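Local coordinates for SusD superfamily protein (PDB 3MCX) that is of unknown function but binds zinc ions and, as a SusD-family outer-membrane protein, probably takes part in nutrient capture at the cell surface, at residues D23-I26 with A27-I31; H38-G42 with D43-Y47. One frame throughout, in Å; residues are numbered along the deposited sequence.

Contact 1. Residues D23-I26 with A27-I31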
ATOM      1  N   ASP A  23      28.333   9.122  -4.672  1.00  8.40           N
ATOM      2  CA  ASP A  23      28.266   7.808  -4.006  1.00  9.12           C
ATOM      3  C   ASP A  23      27.087   7.725  -3.032  1.00  8.09           C
ATOM      4  O   ASP A  23      26.406   6.717  -2.951  1.00  8.07           O
ATOM      5  CB  ASP A  23      29.561   7.516  -3.236  1.00  9.17           C
ATOM      6  CG  ASP A  23      30.785   7.335  -4.143  1.00 11.36           C
ATOM      7  OD1 ASP A  23      30.632   6.945  -5.333  1.00 12.96           O
ATOM      8  OD2 ASP A  23      31.903   7.592  -3.644  1.00 13.40           O
ATOM      9  N   ALA A  24      26.837   8.800  -2.289  1.00  6.96           N
ATOM     10  CA  ALA A  24      25.673   8.841  -1.413  1.00  6.21           C
ATOM     11  C   ALA A  24      24.345   8.739  -2.175  1.00  5.57           C
ATOM     12  O   ALA A  24      23.432   8.037  -1.770  1.00  6.01           O
ATOM     13  CB  ALA A  24      25.705  10.115  -0.583  1.00  5.67           C
ATOM     14  N   GLN A  25      24.257   9.464  -3.291  1.00  5.78           N
ATOM     15  CA  GLN A  25      23.077   9.359  -4.140  1.00  5.27           C
ATOM     16  C   GLN A  25      22.878   7.937  -4.699  1.00  6.26           C
ATOM     17  O   GLN A  25      21.767   7.450  -4.772  1.00  6.89           O
ATOM     18  CB  GLN A  25      23.115  10.345  -5.301  1.00  6.09           C
ATOM     19  CG  GLN A  25      21.853  10.323  -6.166  1.00  6.33           C
ATOM     20  CD  GLN A  25      20.619  10.749  -5.411  1.00  9.59           C
ATOM     21  OE1 GLN A  25      20.636  11.809  -4.772  1.00 14.80           O
ATOM     22  NE2 GLN A  25      19.560  10.005  -5.508  1.00  8.05           N
ATOM     23  N   ILE A  26      23.974   7.326  -5.138  1.00  7.15           N
ATOM     24  CA  ILE A  26      23.926   5.939  -5.621  1.00  7.74           C
ATOM     25  C   ILE A  26      23.422   4.995  -4.519  1.00  7.39           C
ATOM     26  O   ILE A  26      22.566   4.146  -4.772  1.00  7.81           O
ATOM     27  CB  ILE A  26      25.289   5.479  -6.157  1.00  7.81           C
ATOM     28  CG1 ILE A  26      25.605   6.212  -7.460  1.00  9.55           C
ATOM     29  CG2 ILE A  26      25.293   3.943  -6.358  1.00  7.66           C
ATOM     30  CD1 ILE A  26      27.018   5.984  -7.973  1.00 12.55           C
ATOM     31  N   ALA A  27      23.897   5.179  -3.279  1.00  6.52           N
ATOM     32  CA  ALA A  27      23.353   4.410  -2.163  1.00  7.37           C
ATOM     33  C   ALA A  27      21.853   4.600  -1.986  1.00  6.13           C
ATOM     34  O   ALA A  27      21.132   3.643  -1.798  1.00  7.17           O
ATOM     35  CB  ALA A  27      24.105   4.728  -0.822  1.00  7.35           C
ATOM     36  N   LEU A  28      21.397   5.846  -2.039  1.00  5.83           N
ATOM     37  CA  LEU A  28      19.967   6.120  -1.931  1.00  5.78           C
ATOM     38  C   LEU A  28      19.200   5.481  -3.103  1.00  6.16           C
ATOM     39  O   LEU A  28      18.144   4.894  -2.908  1.00  6.47           O
ATOM     40  CB  LEU A  28      19.744   7.621  -1.880  1.00  5.37           C
ATOM     41  CG  LEU A  28      18.287   8.089  -1.790  1.00  5.26           C
ATOM     42  CD1 LEU A  28      17.551   7.472  -0.560  1.00  7.82           C
ATOM     43  CD2 LEU A  28      18.213   9.617  -1.838  1.00  5.52           C
ATOM     44  N   ASN A  29      19.755   5.603  -4.310  1.00  6.72           N
ATOM     45  CA  ASN A  29      19.097   4.956  -5.455  1.00  7.28           C
ATOM     46  C   ASN A  29      18.937   3.469  -5.201  1.00  6.56           C
ATOM     47  O   ASN A  29      17.922   2.886  -5.565  1.00  6.53           O
ATOM     48  CB  ASN A  29      19.883   5.167  -6.740  1.00  7.70           C
ATOM     49  CG  ASN A  29      19.872   6.622  -7.214  1.00  8.33           C
ATOM     50  OD1 ASN A  29      19.066   7.420  -6.772  1.00  9.96           O
ATOM     51  ND2 ASN A  29      20.728   6.929  -8.143  1.00  9.67           N
ATOM     52  N   GLY A  30      19.939   2.854  -4.587  1.00  5.90           N
ATOM     53  CA  GLY A  30      19.868   1.450  -4.231  1.00  7.39           C
ATOM     54  C   GLY A  30      18.777   1.098  -3.239  1.00  7.97           C
ATOM     55  O   GLY A  30      18.170   0.034  -3.296  1.00  8.18           O
ATOM     56  N   ILE A  31      18.519   1.986  -2.282  1.00  7.00           N
ATOM     57  CA  ILE A  31      17.432   1.802  -1.343  1.00  7.36           C
ATOM     58  C   ILE A  31      16.068   1.817  -2.068  1.00  7.30           C
ATOM     59  O   ILE A  31      15.230   0.946  -1.857  1.00  7.22           O
ATOM     60  CB  ILE A  31      17.497   2.911  -0.244  1.00  6.07           C
ATOM     61  CG1 ILE A  31      18.718   2.644   0.628  1.00  8.50           C
ATOM     62  CG2 ILE A  31      16.203   3.006   0.592  1.00  9.76           C
ATOM     63  CD1 ILE A  31      19.087   3.783   1.554  1.00  7.49           C
TER
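Gln25 and Asn29, one helical turn apart, join their side-chain amides through a single hydrogen bond: NE2 of Gln25 donates to OD1 of Asn29 at 2.9 Å, with an N-H...O angle of 160°. The acceptor lies in the amide plane of Gln25, whereas the donor stands well above the carbonyl plane of Asn29, so the bond is straight at the donor and does not follow a lone pair of OD1. The two amide planes are turned 50° against each other. Gln25 manages this reach because CG is anti to its backbone N (chi1 -176°) and the chain then bends at chi2, carrying the amide forward along the helix, toward the next turn. NE2 also lies 3.9 Å from CD2 of Leu28. Beneath the side chains runs the i to i+4 backbone ladder: Asn29 N to Gln25 O at 2.8 Å ties the same two residues a second time, and Gly30 N meets Ile26 O at 2.9 Å. This i to i+4 side-chain amide pair lies on the face of alpha-helix 21-36 that meets helix 115-140. In the next shell Arg120 of helix 115-140 donates from NH2 to Gln25 OE1, and Leu28 packs on Ile121 of that helix and Leu101 of helix 81-106. With an alanine in place of Asn29, Gln25 NE2 would probably lose its mate within the helix and the amide would be held chiefly by Arg120. The Gln25 amide thus works at both ends, NE2 giving to its own helix and OE1 receiving from the neighbouring one, which is consistent with a fixed flip of the group.

Contact 2. Residues H38-G42 with D43-Y47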
ATOM      1  N   HIS A  38      11.254  -7.529  -5.499  1.00  7.20           N
ATOM      2  CA  HIS A  38      10.554  -8.666  -4.988  1.00  7.05           C
ATOM      3  C   HIS A  38      10.628  -8.699  -3.461  1.00  7.28           C
ATOM      4  O   HIS A  38      11.685  -8.444  -2.881  1.00  7.98           O
ATOM      5  CB  HIS A  38      11.121  -9.913  -5.668  1.00  7.06           C
ATOM      6  CG  HIS A  38      10.568 -11.214  -5.176  1.00  5.79           C
ATOM      7  ND1 HIS A  38       9.210 -11.471  -5.104  1.00  5.81           N
ATOM      8  CD2 HIS A  38      11.198 -12.353  -4.808  1.00  7.84           C
ATOM      9  CE1 HIS A  38       9.037 -12.710  -4.662  1.00  5.43           C
ATOM     10  NE2 HIS A  38      10.223 -13.260  -4.465  1.00  7.23           N
ATOM     11  N   SER A  39       9.474  -8.998  -2.862  1.00  6.59           N
ATOM     12  CA  SER A  39       9.282  -9.178  -1.426  1.00  6.95           C
ATOM     13  C   SER A  39       9.071  -7.869  -0.701  1.00  7.88           C
ATOM     14  O   SER A  39       8.748  -7.893   0.486  1.00  8.73           O
ATOM     15  CB  SER A  39      10.387 -10.015  -0.761  1.00  6.67           C
ATOM     16  OG  SER A  39      10.677 -11.213  -1.482  1.00  6.93           O
ATOM     17  N   TYR A  40       9.233  -6.740  -1.384  1.00  7.15           N
ATOM     18  CA  TYR A  40       8.813  -5.467  -0.834  1.00  6.89           C
ATOM     19  C   TYR A  40       7.636  -4.922  -1.683  1.00  7.53           C
ATOM     20  O   TYR A  40       6.625  -5.583  -1.771  1.00  8.23           O
ATOM     21  CB  TYR A  40       9.987  -4.496  -0.685  1.00  6.94           C
ATOM     22  CG  TYR A  40       9.774  -3.340   0.315  1.00  6.80           C
ATOM     23  CD1 TYR A  40       8.497  -2.926   0.705  1.00  6.94           C
ATOM     24  CD2 TYR A  40      10.866  -2.667   0.863  1.00  7.13           C
ATOM     25  CE1 TYR A  40       8.310  -1.889   1.579  1.00  9.33           C
ATOM     26  CE2 TYR A  40      10.669  -1.599   1.750  1.00  6.56           C
ATOM     27  CZ  TYR A  40       9.386  -1.233   2.084  1.00  8.42           C
ATOM     28  OH  TYR A  40       9.194  -0.176   2.954  1.00  7.73           O
ATOM     29  N   TYR A  41       7.786  -3.765  -2.328  1.00  7.57           N
ATOM     30  CA  TYR A  41       6.650  -3.201  -3.056  1.00  7.28           C
ATOM     31  C   TYR A  41       6.427  -3.858  -4.431  1.00  7.76           C
ATOM     32  O   TYR A  41       5.370  -3.650  -5.035  1.00  8.03           O
ATOM     33  CB  TYR A  41       6.823  -1.705  -3.223  1.00  7.79           C
ATOM     34  CG  TYR A  41       6.431  -0.852  -2.057  1.00  6.91           C
ATOM     35  CD1 TYR A  41       5.125  -0.781  -1.639  1.00  8.99           C
ATOM     36  CD2 TYR A  41       7.373  -0.094  -1.397  1.00  8.99           C
ATOM     37  CE1 TYR A  41       4.734   0.061  -0.594  1.00  8.87           C
ATOM     38  CE2 TYR A  41       6.993   0.744  -0.348  1.00  7.58           C
ATOM     39  CZ  TYR A  41       5.690   0.816   0.061  1.00  8.84           C
ATOM     40  OH  TYR A  41       5.322   1.669   1.094  1.00  9.14           O
ATOM     41  N   GLY A  42       7.370  -4.649  -4.928  1.00  7.61           N
ATOM     42  CA  GLY A  42       7.139  -5.408  -6.155  1.00  7.11           C
ATOM     43  C   GLY A  42       5.886  -6.263  -6.107  1.00  7.38           C
ATOM     44  O   GLY A  42       5.238  -6.487  -7.134  1.00  6.97           O
ATOM     45  N   ASP A  43       5.582  -6.811  -4.927  1.00  6.80           N
ATOM     46  CA  ASP A  43       4.551  -7.859  -4.796  1.00  7.11           C
ATOM     47  C   ASP A  43       3.921  -7.897  -3.416  1.00  7.35           C
ATOM     48  O   ASP A  43       2.802  -7.392  -3.272  1.00  7.80           O
ATOM     49  CB  ASP A  43       5.064  -9.215  -5.312  1.00  6.85           C
ATOM     50  CG  ASP A  43       6.532  -9.415  -5.013  1.00  7.81           C
ATOM     51  OD1 ASP A  43       6.914  -9.163  -3.869  1.00  7.59           O
ATOM     52  OD2 ASP A  43       7.280  -9.858  -5.912  1.00  6.84           O
ATOM     53  N   ASN A  44       4.581  -8.471  -2.413  1.00  6.70           N
ATOM     54  CA  ASN A  44       3.887  -8.733  -1.157  1.00  7.23           C
ATOM     55  C   ASN A  44       3.241  -7.493  -0.528  1.00  7.63           C
ATOM     56  O   ASN A  44       2.067  -7.558  -0.141  1.00  7.48           O
ATOM     57  CB  ASN A  44       4.814  -9.422  -0.167  1.00  7.27           C
ATOM     58  CG  ASN A  44       5.246 -10.769  -0.665  1.00  8.35           C
ATOM     59  OD1 ASN A  44       6.082 -10.868  -1.567  1.00  7.79           O
ATOM     60  ND2 ASN A  44       4.690 -11.853  -0.059  1.00  7.91           N
ATOM     61  N   TYR A  45       3.958  -6.372  -0.462  1.00  7.31           N
ATOM     62  CA  TYR A  45       3.398  -5.170   0.173  1.00  7.16           C
ATOM     63  C   TYR A  45       2.438  -4.396  -0.760  1.00  7.93           C
ATOM     64  O   TYR A  45       1.792  -3.424  -0.334  1.00  8.86           O
ATOM     65  CB  TYR A  45       4.487  -4.270   0.728  1.00  6.58           C
ATOM     66  CG  TYR A  45       5.202  -4.855   1.935  1.00  6.54           C
ATOM     67  CD1 TYR A  45       6.241  -5.759   1.789  1.00  6.98           C
ATOM     68  CD2 TYR A  45       4.831  -4.488   3.214  1.00  7.27           C
ATOM     69  CE1 TYR A  45       6.904  -6.274   2.893  1.00  7.61           C
ATOM     70  CE2 TYR A  45       5.503  -5.007   4.325  1.00  6.69           C
ATOM     71  CZ  TYR A  45       6.527  -5.879   4.148  1.00  6.92           C
ATOM     72  OH  TYR A  45       7.202  -6.382   5.238  1.00  8.12           O
ATOM     73  N   TRP A  46       2.411  -4.788  -2.029  1.00  7.90           N
ATOM     74  CA  TRP A  46       1.488  -4.206  -2.997  1.00  8.14           C
ATOM     75  C   TRP A  46       0.127  -4.865  -2.835  1.00  8.49           C
ATOM     76  O   TRP A  46      -0.878  -4.183  -2.586  1.00  9.04           O
ATOM     77  CB  TRP A  46       2.074  -4.352  -4.404  1.00  7.72           C
ATOM     78  CG  TRP A  46       1.379  -3.587  -5.482  1.00  7.41           C
ATOM     79  CD1 TRP A  46       0.108  -3.111  -5.477  1.00  9.39           C
ATOM     80  CD2 TRP A  46       1.939  -3.276  -6.768  1.00  7.33           C
ATOM     81  NE1 TRP A  46      -0.147  -2.482  -6.706  1.00 10.12           N
ATOM     82  CE2 TRP A  46       0.964  -2.595  -7.502  1.00  9.12           C
ATOM     83  CE3 TRP A  46       3.192  -3.517  -7.374  1.00  6.44           C
ATOM     84  CZ2 TRP A  46       1.197  -2.127  -8.807  1.00  7.77           C
ATOM     85  CZ3 TRP A  46       3.417  -3.055  -8.670  1.00  7.37           C
ATOM     86  CH2 TRP A  46       2.428  -2.377  -9.371  1.00  7.11           C
ATOM     87  N   TYR A  47       0.068  -6.182  -2.946  1.00  7.31           N
ATOM     88  CA  TYR A  47      -1.232  -6.846  -2.972  1.00  7.12           C
ATOM     89  C   TYR A  47      -1.759  -7.333  -1.637  1.00  6.85           C
ATOM     90  O   TYR A  47      -2.939  -7.696  -1.531  1.00  7.63           O
ATOM     91  CB  TYR A  47      -1.291  -7.941  -4.044  1.00  7.78           C
ATOM     92  CG  TYR A  47      -0.252  -9.035  -3.948  1.00  6.75           C
ATOM     93  CD1 TYR A  47      -0.166  -9.867  -2.825  1.00  6.99           C
ATOM     94  CD2 TYR A  47       0.568  -9.335  -5.014  1.00  7.00           C
ATOM     95  CE1 TYR A  47       0.790 -10.912  -2.755  1.00  7.84           C
ATOM     96  CE2 TYR A  47       1.497 -10.350  -4.974  1.00  6.47           C
ATOM     97  CZ  TYR A  47       1.610 -11.136  -3.833  1.00  7.19           C
ATOM     98  OH  TYR A  47       2.549 -12.162  -3.788  1.00  7.60           O
TER
HETATM   99  O   HOH W   1       8.310 -12.554  -1.293  1.00  6.61           O
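Tyr40 turns an edge toward one face of Tyr45 in a T-shaped pair, with centroids 5.2 Å apart and planes at 60°; the closest side-chain carbons are the two CD1 atoms, at 3.8 Å. At the rim of the Tyr45 ring, in its plane, lie the carbonyl oxygens of Ser39 and Tyr40, and CE1 of Tyr45 comes within 3.4 Å of Ser39 O, a buried oxygen with no polar partner in the model. The His38 ring carries Ser39 OG over the centre of one face and meets Asp43 OD2 at its edge: ND1 donates to that oxygen at 2.6 Å, nearly straight at 173°. This His-carboxylate hydrogen bond fastens the loop to the start of helix 44-51. Ring and carboxylate planes stand almost perpendicular. With CG of His38 anti to the backbone N (chi1 176°), ND1 is brought to the acid. The other oxygen, Asp43 OD1, is gripped twice, by Ser39 N on its syn lone pair at 2.8 Å and by Asn44 N on the anti one. Three N-H groups hold the carboxylate, at the N-cap position without a capping bond from its side chain. A water links Ser39 OG to Asn44 OD1, whose ND2 bonds to Tyr71 OH, and Tyr45 N closes the turn on Tyr40 O at 3.1 Å. CE3 of Trp46 lies 3.2 Å from Tyr41 O. This turn sits against two long helices: Tyr40 OH bonds to Ser132 and Asn135 of helix 115-140, and Tyr45 packs on Val91 of helix 81-106, while Trp46 packs on Ala276 and Pro277 of the short helix 276-279.

Overall arrangement
From the N terminus the chain enters helix 21-36, and contact 1 lies wholly within it, joining successive turns without closing a loop. Contact 2 follows in series: residues 38-42 leave that helix and turn directly into helix 44-51, so it closes the short connection between the two helices. The contacts neither nest nor cross. Their centres are 21 Å apart, and the nearest atoms remain about 6 Å from each other without touching. The centre of contact 1, partly buried, lies about 23 Å, and that of contact 2, buried, about 9 Å, from the centre of the chain. Both lean on helices 81-106 and 115-140, which thereby tie these two early elements into the helical part of the fold.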